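PDB 5ZB9: DNA damage response protein Rtt109, putative from Neosartorya fumigata, which probably transfers the acetyl group of acetyl-CoA to lysine side chains of histone H3 in replication- and damage-linked nucleosome assembly. Local coordinates for residues Ile61-Asn64 with Glu68-Val71; Cys254-Phe259 with Arg266-Leu271. All blocks are in the same frame, centred on the assembly; numbering follows the deposited sequence.

Contact 1. Residues Ile61-Asn64 with Glu68-Val71; sequences ISPN and ESEV
The carbonyl oxygen of Ile61 accepts the backbone N-H of Val71 at 2.8 Å from O to N, a nearly linear bond. Its partner, from Ile61 N to Val71 O, spans 3.0 Å and meets the carbonyl less squarely, the donor tilted 34° from its plane. The two bonds make Ile61 and Val71 an antiparallel hydrogen-bonded pair, the last rung of a beta-hairpin before its chains part into the turn. The same Ile61 oxygen also receives a CA-H...O contact from Glu70 CA at 3.3 Å. One residue further out, Ser69 O takes an equivalent contact from Ser62 CA, again at 3.3 Å, and the hydroxyl of Ser62 lies near enough for at most a weak hydrogen bond. Beyond the last N-H bond, the Ser62 CA to Ser69 O contact thus keeps the two chains close.

Ile61 and Val71 lie side by side on one face of the sheet. CG1 of each stands between its own backbone N and carbonyl carbon (chi1 57° and 63°), and the two CG1 atoms touch at 3.8 Å. On the same Val71 methyl, Pro63 CG packs obliquely at 4.2 Å, while Pro63 CD rests 3.4 Å from Ser69 O. The chain of Glu70 is extended beyond CG and carries its carboxylate to Arg26 and Arg465 in salt bridges and to Ser60 in a hydrogen bond; two positive partners would probably favour its ionised form.

The hairpin joins strands 50-61 and 71-82 within the mixed sheet of the acetyltransferase fold. Val71 packs against Ala442 and Ile443 of helix 439-457, where Thr446 touches Glu70, while Ile61 meets Val23 of strand 22-35.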
ATOM      1  N   ILE A  61     -11.637   2.272 -19.769  1.00 25.01           N
ATOM      2  CA  ILE A  61     -12.995   2.192 -20.256  1.00 32.96           C
ATOM      3  C   ILE A  61     -13.007   2.382 -21.765  1.00 32.44           C
ATOM      4  O   ILE A  61     -12.073   2.946 -22.332  1.00 39.12           O
ATOM      5  CB  ILE A  61     -13.886   3.246 -19.603  1.00 36.30           C
ATOM      6  CG1 ILE A  61     -13.306   4.637 -19.855  1.00 35.85           C
ATOM      7  CG2 ILE A  61     -14.014   2.972 -18.121  1.00 32.09           C
ATOM      8  CD1 ILE A  61     -14.207   5.752 -19.426  1.00 43.99           C
ATOM      9  N   SER A  62     -14.062   1.900 -22.405  1.00 39.86           N
ATOM     10  CA  SER A  62     -14.281   2.139 -23.830  1.00 51.23           C
ATOM     11  C   SER A  62     -15.369   3.196 -24.014  1.00 55.04           C
ATOM     12  O   SER A  62     -16.543   2.915 -23.771  1.00 59.74           O
ATOM     13  CB  SER A  62     -14.675   0.839 -24.547  1.00 52.72           C
ATOM     14  OG  SER A  62     -13.698  -0.180 -24.367  1.00 51.78           O
ATOM     15  N   PRO A  63     -14.986   4.414 -24.440  1.00 55.25           N
ATOM     16  CA  PRO A  63     -15.960   5.499 -24.643  1.00 64.21           C
ATOM     17  C   PRO A  63     -17.068   5.107 -25.631  1.00 72.15           C
ATOM     18  O   PRO A  63     -18.192   5.607 -25.541  1.00 74.48           O
ATOM     19  CB  PRO A  63     -15.109   6.644 -25.200  1.00 56.82           C
ATOM     20  CG  PRO A  63     -13.709   6.320 -24.803  1.00 48.36           C
ATOM     21  CD  PRO A  63     -13.619   4.825 -24.804  1.00 46.37           C
ATOM     22  N   ASN A  64     -16.743   4.219 -26.564  1.00 67.28           N
ATOM     23  CA  ASN A  64     -17.747   3.600 -27.420  1.00 73.05           C
ATOM     24  C   ASN A  64     -17.535   2.096 -27.491  1.00 76.50           C
ATOM     25  O   ASN A  64     -16.470   1.629 -27.903  1.00 77.68           O
ATOM     26  CB  ASN A  64     -17.713   4.201 -28.822  1.00 72.95           C
ATOM     27  CG  ASN A  64     -17.985   5.683 -28.821  1.00 75.28           C
ATOM     28  OD1 ASN A  64     -19.107   6.118 -28.552  1.00 82.36           O
ATOM     29  ND2 ASN A  64     -16.960   6.474 -29.121  1.00 73.06           N
ATOM     30  N   GLU A  68     -12.238  -0.547 -30.675  1.00 66.53           N
ATOM     31  CA  GLU A  68     -10.947  -0.832 -30.059  1.00 64.18           C
ATOM     32  C   GLU A  68     -10.562   0.266 -29.070  1.00 65.05           C
ATOM     33  O   GLU A  68      -9.680   0.077 -28.228  1.00 62.55           O
ATOM     34  CB  GLU A  68      -9.868  -0.978 -31.135  1.00 64.29           C
ATOM     35  CG  GLU A  68      -8.612  -1.705 -30.684  1.00 67.40           C
ATOM     36  CD  GLU A  68      -7.613  -1.900 -31.817  1.00 75.27           C
ATOM     37  OE1 GLU A  68      -7.834  -1.337 -32.914  1.00 74.82           O
ATOM     38  OE2 GLU A  68      -6.610  -2.618 -31.607  1.00 75.81           O
ATOM     39  N   SER A  69     -11.246   1.404 -29.180  1.00 59.28           N
ATOM     40  CA  SER A  69     -10.962   2.588 -28.375  1.00 55.43           C
ATOM     41  C   SER A  69     -11.073   2.333 -26.871  1.00 48.04           C
ATOM     42  O   SER A  69     -12.164   2.126 -26.339  1.00 46.33           O
ATOM     43  CB  SER A  69     -11.902   3.726 -28.779  1.00 51.48           C
ATOM     44  OG  SER A  69     -13.262   3.353 -28.598  1.00 67.55           O
ATOM     45  N   GLU A  70      -9.928   2.337 -26.201  1.00 36.49           N
ATOM     46  CA  GLU A  70      -9.886   2.316 -24.748  1.00 38.60           C
ATOM     47  C   GLU A  70      -9.224   3.587 -24.243  1.00 37.90           C
ATOM     48  O   GLU A  70      -8.335   4.129 -24.902  1.00 35.24           O
ATOM     49  CB  GLU A  70      -9.112   1.100 -24.233  1.00 35.44           C
ATOM     50  CG  GLU A  70      -9.813  -0.232 -24.388  1.00 32.80           C
ATOM     51  CD  GLU A  70      -8.985  -1.378 -23.828  1.00 45.72           C
ATOM     52  OE1 GLU A  70      -8.260  -1.159 -22.830  1.00 44.25           O
ATOM     53  OE2 GLU A  70      -9.044  -2.495 -24.396  1.00 47.23           O
ATOM     54  N   VAL A  71      -9.641   4.071 -23.076  1.00 34.93           N
ATOM     55  CA  VAL A  71      -8.820   5.058 -22.382  1.00 27.18           C
ATOM     56  C   VAL A  71      -8.624   4.662 -20.918  1.00 28.96           C
ATOM     57  O   VAL A  71      -9.577   4.354 -20.196  1.00 29.18           O
ATOM     58  CB  VAL A  71      -9.409   6.490 -22.484  1.00 28.12           C
ATOM     59  CG1 VAL A  71     -10.776   6.596 -21.825  1.00 26.82           C
ATOM     60  CG2 VAL A  71      -8.437   7.496 -21.899  1.00 24.89           C
TER

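Contact 2. Residues Cys254-Phe259 with Arg266-Leu271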
ATOM      1  N   CYS A 254      15.844   1.370  13.357  1.00 25.67           N
ATOM      2  CA  CYS A 254      15.508  -0.012  13.020  1.00 30.58           C
ATOM      3  C   CYS A 254      14.016  -0.290  13.134  1.00 29.50           C
ATOM      4  O   CYS A 254      13.546  -1.357  12.744  1.00 31.48           O
ATOM      5  CB  CYS A 254      16.259  -0.990  13.934  1.00 35.36           C
ATOM      6  SG  CYS A 254      18.044  -0.749  14.041  1.00 37.71           S
ATOM      7  N   LEU A 255      13.278   0.669  13.681  1.00 26.96           N
ATOM      8  CA  LEU A 255      11.898   0.432  14.071  1.00 26.99           C
ATOM      9  C   LEU A 255      10.876   0.940  13.053  1.00 29.72           C
ATOM     10  O   LEU A 255       9.689   0.692  13.206  1.00 27.04           O
ATOM     11  CB  LEU A 255      11.640   1.075  15.433  1.00 29.58           C
ATOM     12  CG  LEU A 255      12.619   0.620  16.521  1.00 34.51           C
ATOM     13  CD1 LEU A 255      12.259   1.221  17.875  1.00 30.41           C
ATOM     14  CD2 LEU A 255      12.680  -0.902  16.596  1.00 32.12           C
ATOM     15  N   VAL A 256      11.344   1.646  12.024  1.00 30.20           N
ATOM     16  CA  VAL A 256      10.471   2.237  11.002  1.00 27.14           C
ATOM     17  C   VAL A 256      10.725   1.639   9.615  1.00 26.71           C
ATOM     18  O   VAL A 256      11.870   1.522   9.192  1.00 29.13           O
ATOM     19  CB  VAL A 256      10.672   3.757  10.929  1.00 25.35           C
ATOM     20  CG1 VAL A 256       9.709   4.379   9.938  1.00 22.02           C
ATOM     21  CG2 VAL A 256      10.502   4.376  12.304  1.00 22.86           C
ATOM     22  N   PRO A 257       9.661   1.255   8.894  1.00 27.37           N
ATOM     23  CA  PRO A 257       9.913   0.612   7.598  1.00 25.46           C
ATOM     24  C   PRO A 257      10.311   1.608   6.509  1.00 25.43           C
ATOM     25  O   PRO A 257       9.819   2.729   6.491  1.00 27.37           O
ATOM     26  CB  PRO A 257       8.572  -0.051   7.277  1.00 26.96           C
ATOM     27  CG  PRO A 257       7.564   0.802   7.973  1.00 22.02           C
ATOM     28  CD  PRO A 257       8.224   1.315   9.221  1.00 22.68           C
ATOM     29  N   ARG A 258      11.192   1.193   5.606  1.00 26.21           N
ATOM     30  CA  ARG A 258      11.704   2.084   4.569  1.00 26.38           C
ATOM     31  C   ARG A 258      11.148   1.754   3.179  1.00 25.54           C
ATOM     32  O   ARG A 258      11.649   0.870   2.492  1.00 29.69           O
ATOM     33  CB  ARG A 258      13.234   2.036   4.567  1.00 28.32           C
ATOM     34  CG  ARG A 258      13.841   2.562   5.866  1.00 26.67           C
ATOM     35  CD  ARG A 258      15.177   1.919   6.203  1.00 30.69           C
ATOM     36  NE  ARG A 258      15.696   2.389   7.490  1.00 27.90           N
ATOM     37  CZ  ARG A 258      16.584   3.370   7.625  1.00 26.48           C
ATOM     38  NH1 ARG A 258      17.066   3.990   6.554  1.00 23.94           N
ATOM     39  NH2 ARG A 258      16.990   3.734   8.833  1.00 22.86           N
ATOM     40  N   PHE A 259      10.107   2.478   2.778  1.00 27.54           N
ATOM     41  CA  PHE A 259       9.445   2.277   1.490  1.00 25.11           C
ATOM     42  C   PHE A 259       9.941   3.286   0.451  1.00 25.67           C
ATOM     43  O   PHE A 259      10.435   4.353   0.819  1.00 26.68           O
ATOM     44  CB  PHE A 259       7.923   2.406   1.652  1.00 26.03           C
ATOM     45  CG  PHE A 259       7.309   1.351   2.522  1.00 22.80           C
ATOM     46  CD1 PHE A 259       7.231   0.034   2.089  1.00 24.69           C
ATOM     47  CD2 PHE A 259       6.795   1.676   3.768  1.00 22.69           C
ATOM     48  CE1 PHE A 259       6.662  -0.945   2.887  1.00 22.08           C
ATOM     49  CE2 PHE A 259       6.218   0.700   4.575  1.00 23.46           C
ATOM     50  CZ  PHE A 259       6.152  -0.613   4.132  1.00 23.28           C
ATOM     51  N   ARG A 266      12.704   9.430   3.588  1.00 27.02           N
ATOM     52  CA  ARG A 266      13.539  10.574   3.252  1.00 26.99           C
ATOM     53  C   ARG A 266      14.166  11.136   4.523  1.00 28.99           C
ATOM     54  O   ARG A 266      15.349  11.469   4.556  1.00 31.06           O
ATOM     55  CB  ARG A 266      12.712  11.642   2.532  1.00 28.79           C
ATOM     56  CG  ARG A 266      13.521  12.626   1.702  1.00 39.03           C
ATOM     57  CD  ARG A 266      12.630  13.622   0.935  1.00 39.09           C
ATOM     58  NE  ARG A 266      12.040  14.651   1.800  1.00 42.77           N
ATOM     59  CZ  ARG A 266      12.706  15.702   2.281  1.00 42.65           C
ATOM     60  NH1 ARG A 266      13.992  15.859   1.993  1.00 47.86           N
ATOM     61  NH2 ARG A 266      12.097  16.590   3.058  1.00 30.71           N
ATOM     62  N   PHE A 267      13.355  11.216   5.571  1.00 27.10           N
ATOM     63  CA  PHE A 267      13.795  11.669   6.880  1.00 27.13           C
ATOM     64  C   PHE A 267      14.774  10.672   7.497  1.00 27.44           C
ATOM     65  O   PHE A 267      15.815  11.067   8.014  1.00 26.00           O
ATOM     66  CB  PHE A 267      12.582  11.866   7.796  1.00 25.64           C
ATOM     67  CG  PHE A 267      12.895  12.558   9.091  1.00 23.64           C
ATOM     68  CD1 PHE A 267      13.995  13.390   9.207  1.00 27.86           C
ATOM     69  CD2 PHE A 267      12.081  12.371  10.201  1.00 23.96           C
ATOM     70  CE1 PHE A 267      14.275  14.032  10.407  1.00 24.93           C
ATOM     71  CE2 PHE A 267      12.357  13.008  11.406  1.00 26.35           C
ATOM     72  CZ  PHE A 267      13.456  13.836  11.509  1.00 23.63           C
ATOM     73  N   LEU A 268      14.427   9.385   7.448  1.00 25.23           N
ATOM     74  CA  LEU A 268      15.285   8.335   7.995  1.00 29.87           C
ATOM     75  C   LEU A 268      16.693   8.388   7.390  1.00 27.23           C
ATOM     76  O   LEU A 268      17.693   8.172   8.072  1.00 25.12           O
ATOM     77  CB  LEU A 268      14.672   6.954   7.754  1.00 21.26           C
ATOM     78  CG  LEU A 268      13.493   6.550   8.635  1.00 22.90           C
ATOM     79  CD1 LEU A 268      12.975   5.197   8.202  1.00 24.95           C
ATOM     80  CD2 LEU A 268      13.883   6.506  10.096  1.00 18.06           C
ATOM     81  N   ILE A 269      16.751   8.693   6.103  1.00 22.10           N
ATOM     82  CA  ILE A 269      18.007   8.718   5.379  1.00 29.66           C
ATOM     83  C   ILE A 269      18.850   9.932   5.796  1.00 33.01           C
ATOM     84  O   ILE A 269      20.067   9.815   5.951  1.00 33.39           O
ATOM     85  CB  ILE A 269      17.737   8.696   3.860  1.00 31.98           C
ATOM     86  CG1 ILE A 269      17.328   7.277   3.447  1.00 31.45           C
ATOM     87  CG2 ILE A 269      18.947   9.168   3.064  1.00 28.72           C
ATOM     88  CD1 ILE A 269      16.724   7.191   2.062  1.00 30.25           C
ATOM     89  N   ASP A 270      18.197  11.072   6.015  1.00 25.96           N
ATOM     90  CA  ASP A 270      18.862  12.262   6.535  1.00 26.49           C
ATOM     91  C   ASP A 270      19.405  12.044   7.934  1.00 30.59           C
ATOM     92  O   ASP A 270      20.498  12.507   8.266  1.00 32.28           O
ATOM     93  CB  ASP A 270      17.910  13.456   6.555  1.00 24.98           C
ATOM     94  CG  ASP A 270      17.710  14.058   5.191  1.00 33.40           C
ATOM     95  OD1 ASP A 270      18.232  13.484   4.215  1.00 38.54           O
ATOM     96  OD2 ASP A 270      17.024  15.100   5.091  1.00 39.39           O
ATOM     97  N   LEU A 271      18.626  11.365   8.764  1.00 27.57           N
ATOM     98  CA  LEU A 271      19.060  11.083  10.120  1.00 29.33           C
ATOM     99  C   LEU A 271      20.212  10.078  10.096  1.00 32.56           C
ATOM    100  O   LEU A 271      21.174  10.227  10.840  1.00 32.51           O
ATOM    101  CB  LEU A 271      17.903  10.558  10.967  1.00 27.10           C
ATOM    102  CG  LEU A 271      16.750  11.513  11.258  1.00 29.84           C
ATOM    103  CD1 LEU A 271      15.550  10.734  11.765  1.00 27.01           C
ATOM    104  CD2 LEU A 271      17.167  12.570  12.266  1.00 27.84           C
TER
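Leu268, on the first turn of helix 266-272, meets the loop 254-259 where the chain leading into this helix folds back on its first turn, within the acetyltransferase domain; its CD1 methyl touches both Val256 and Arg258. The leucine holds CG beside its backbone N, opposite the carbonyl carbon (chi1 -75°), and a trans chi2 of 177° completes the reach of CD1. The methyl meets Val256 CG1 at 3.8 Å. It also lies 3.6 Å from Arg258 CG and 4.0 Å from Arg258 NE.

Arg258 runs extended from CG to NE, and its aliphatic part passes across the Leu268 CD1 methyl. Charge is met beyond this apolar surface: NH1 forms a salt bridge with Asp272 at the end of the same helix, and NH2 donates to the carbonyl oxygen of Arg253. These two partners restrict the rotation of the group. Phe300 of helix 297-304 and Trp291 also touch Leu268, and Leu297 covers Val256. Leu268 CB sits 3.8 Å above the guanidinium plane of Arg258, displaced toward its rim.

In the fold
The two contacts lie on opposite sides of the chain's centre, their nearest atoms about 28 Å apart, and share no helix or strand. Contact 1 is the partly buried end of a hairpin, about 28 Å from the chain's centre, whereas contact 2 is buried, its centre about 17 Å from that point. Backbone hydrogen bonds lead in the first, with a small apolar patch beside them, where the chain leaves one strand and turns back into the next; side-chain carbons make the second, where a loop meets a helix. Each nevertheless involves a charged residue paired beyond its segments: Glu70 with arginines of other parts of the fold, Arg258 with an aspartate of the very helix it packs on.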